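Local coordinates for carboxysome shell vertex protein CcmL (Nostoc sp., PDB 4N8X), which probably forms the pentameric vertices of the carboxysome shell and is thought to curve otherwise flat hexagonal layers of CcmK subunits, at residues R65-L68 with G69-Q72. Residues are numbered along the deposited sequence; the frame is centred on the assembly and turned at random.
Sequences RQLL and GNEQ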
ATOM      1  N   ARG A  65      -4.699 -12.091   5.120  1.00 19.38           N
ATOM      2  CA  ARG A  65      -4.331 -13.503   5.030  1.00 20.94           C
ATOM      3  C   ARG A  65      -4.154 -14.113   6.418  1.00 25.31           C
ATOM      4  O   ARG A  65      -3.887 -15.306   6.544  1.00 24.53           O
ATOM      5  CB  ARG A  65      -3.075 -13.736   4.130  1.00 26.83           C
ATOM      6  CG  ARG A  65      -3.204 -13.159   2.673  1.00 21.70           C
ATOM      7  CD  ARG A  65      -2.166 -13.677   1.665  1.00 31.50           C
ATOM      8  NE  ARG A  65      -0.832 -13.047   1.802  1.00 41.26           N
ATOM      9  CZ  ARG A  65       0.203 -13.626   2.405  1.00 43.90           C
ATOM     10  NH1 ARG A  65       1.367 -13.001   2.495  1.00 43.96           N
ATOM     11  NH2 ARG A  65       0.071 -14.830   2.930  1.00 44.27           N
ATOM     12  N   GLN A  66      -4.318 -13.315   7.468  1.00 26.11           N
ATOM     13  CA  GLN A  66      -4.201 -13.901   8.823  1.00 27.55           C
ATOM     14  C   GLN A  66      -5.474 -14.626   9.259  1.00 26.60           C
ATOM     15  O   GLN A  66      -5.451 -15.374  10.219  1.00 34.63           O
ATOM     16  CB  GLN A  66      -3.786 -12.873   9.885  1.00 24.04           C
ATOM     17  CG  GLN A  66      -2.662 -11.951   9.470  1.00 26.55           C
ATOM     18  CD  GLN A  66      -1.417 -12.708   9.118  1.00 32.41           C
ATOM     19  OE1 GLN A  66      -0.895 -13.482   9.933  1.00 34.28           O
ATOM     20  NE2 GLN A  66      -0.935 -12.519   7.880  1.00 31.97           N
ATOM     21  N   LEU A  67      -6.582 -14.395   8.578  1.00 27.71           N
ATOM     22  CA  LEU A  67      -7.809 -15.136   8.884  1.00 33.18           C
ATOM     23  C   LEU A  67      -7.528 -16.590   8.563  1.00 35.68           C
ATOM     24  O   LEU A  67      -6.758 -16.870   7.640  1.00 39.17           O
ATOM     25  CB  LEU A  67      -8.986 -14.646   8.028  1.00 34.77           C
ATOM     26  CG  LEU A  67      -9.388 -13.168   8.055  1.00 35.26           C
ATOM     27  CD1 LEU A  67     -10.730 -12.971   7.356  1.00 31.78           C
ATOM     28  CD2 LEU A  67      -9.464 -12.687   9.478  1.00 36.69           C
ATOM     29  N   LEU A  68      -8.116 -17.519   9.319  1.00 34.47           N
ATOM     30  CA  LEU A  68      -7.808 -18.941   9.112  1.00 30.57           C
ATOM     31  C   LEU A  68      -8.214 -19.430   7.722  1.00 30.16           C
ATOM     32  O   LEU A  68      -9.318 -19.148   7.221  1.00 32.00           O
ATOM     33  CB  LEU A  68      -8.356 -19.845  10.246  1.00 55.07           C
ATOM     34  CG  LEU A  68      -9.634 -20.699  10.233  1.00 53.38           C
ATOM     35  CD1 LEU A  68      -9.697 -21.755   9.144  1.00 53.04           C
ATOM     36  CD2 LEU A  68      -9.749 -21.397  11.576  1.00 50.32           C
ATOM     37  N   GLY A  69      -7.308 -20.159   7.091  1.00 38.58           N
ATOM     38  CA  GLY A  69      -7.542 -20.645   5.744  1.00 44.35           C
ATOM     39  C   GLY A  69      -7.049 -19.699   4.658  1.00 42.24           C
ATOM     40  O   GLY A  69      -6.797 -20.146   3.536  1.00 41.23           O
ATOM     41  N   ASN A  70      -6.897 -18.411   4.984  1.00 37.72           N
ATOM     42  CA  ASN A  70      -6.523 -17.400   3.982  1.00 32.17           C
ATOM     43  C   ASN A  70      -5.014 -17.301   3.700  1.00 32.41           C
ATOM     44  O   ASN A  70      -4.603 -16.547   2.809  1.00 24.63           O
ATOM     45  CB  ASN A  70      -7.025 -16.000   4.394  1.00 32.64           C
ATOM     46  CG  ASN A  70      -8.519 -15.795   4.152  1.00 30.25           C
ATOM     47  OD1 ASN A  70      -9.213 -16.684   3.664  1.00 33.56           O
ATOM     48  ND2 ASN A  70      -9.013 -14.623   4.514  1.00 26.00           N
ATOM     49  N   GLU A  71      -4.194 -18.057   4.442  1.00 31.60           N
ATOM     50  CA  GLU A  71      -2.753 -17.808   4.510  1.00 34.21           C
ATOM     51  C   GLU A  71      -2.055 -17.823   3.171  1.00 33.55           C
ATOM     52  O   GLU A  71      -1.138 -17.027   2.910  1.00 32.90           O
ATOM     53  CB  GLU A  71      -2.058 -18.829   5.425  1.00 43.02           C
ATOM     54  CG  GLU A  71      -2.790 -19.074   6.734  1.00 48.63           C
ATOM     55  CD  GLU A  71      -3.980 -19.986   6.569  1.00 49.16           C
ATOM     56  OE1 GLU A  71      -3.820 -21.075   6.002  1.00 52.35           O
ATOM     57  OE2 GLU A  71      -5.080 -19.599   6.988  1.00 48.62           O
ATOM     58  N   GLN A  72      -2.454 -18.779   2.345  1.00 30.84           N
ATOM     59  CA  GLN A  72      -1.876 -18.950   1.035  1.00 36.48           C
ATOM     60  C   GLN A  72      -2.949 -18.733  -0.031  1.00 28.41           C
ATOM     61  O   GLN A  72      -2.873 -19.281  -1.115  1.00 37.04           O
ATOM     62  CB  GLN A  72      -1.222 -20.331   0.952  1.00 42.80           C
ATOM     63  CG  GLN A  72      -0.159 -20.499   2.037  1.00 48.02           C
ATOM     64  CD  GLN A  72       0.328 -21.915   2.193  1.00 59.83           C
ATOM     65  OE1 GLN A  72      -0.237 -22.853   1.627  1.00 63.17           O
ATOM     66  NE2 GLN A  72       1.390 -22.085   2.973  1.00 66.00           N
TER
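Leu67 and Asn70 are the two ends of a type II beta turn, and the backbone bond that closes it runs from Asn70 N to Leu67 O at 3.1 Å. Gly69 takes the third position of the turn with a positive phi (+91°), the backbone angle a type II turn asks for there and one that glycine adopts easily.

The tight part is the pairing of the Leu67 and Asn70 side chains. They point the same way, side by side, and Asn70 ND2 lies 3.5 Å from Leu67 CB, with Leu67 CD1 also alongside. With CG anti to its own carbonyl carbon (chi1 -77°), the Asn70 amide is carried back beside Leu67, and its CB packs 3.7 Å from Arg65 CA. Both amide ends of this buried group are satisfied: ND2 donates to Ala64 O, while OD1 receives Asn46 ND2 and Arg73 NH2, tying the turn to the chain before and after it and to Asn46, which follows strand 39-44 far along the chain but is brought next to the turn.

Arg65 runs its aliphatic stem along the returning backbone, CB 3.5 Å from Asn70 O, then bends at chi3 (-78°) to bring the edge of its guanidinium to Glu71 O; the bond from Arg65 NH2 to Glu71 O is weak, bent and modelled implausibly short (2.5 Å), so its details are doubtful. On the looser side, Leu68 and Glu71 are exposed. Glu71 CA makes a CH···O contact to Arg65 O, but its carboxylate is modelled too close to the turn for its position to be trusted.

The whole turn belongs to the loop joining strands 55-60 and 77-88 of the barrel, where Arg65 and Asn70 rest on Val75 and Leu67 packs against Asp16 of a neighbouring subunit in the pentamer.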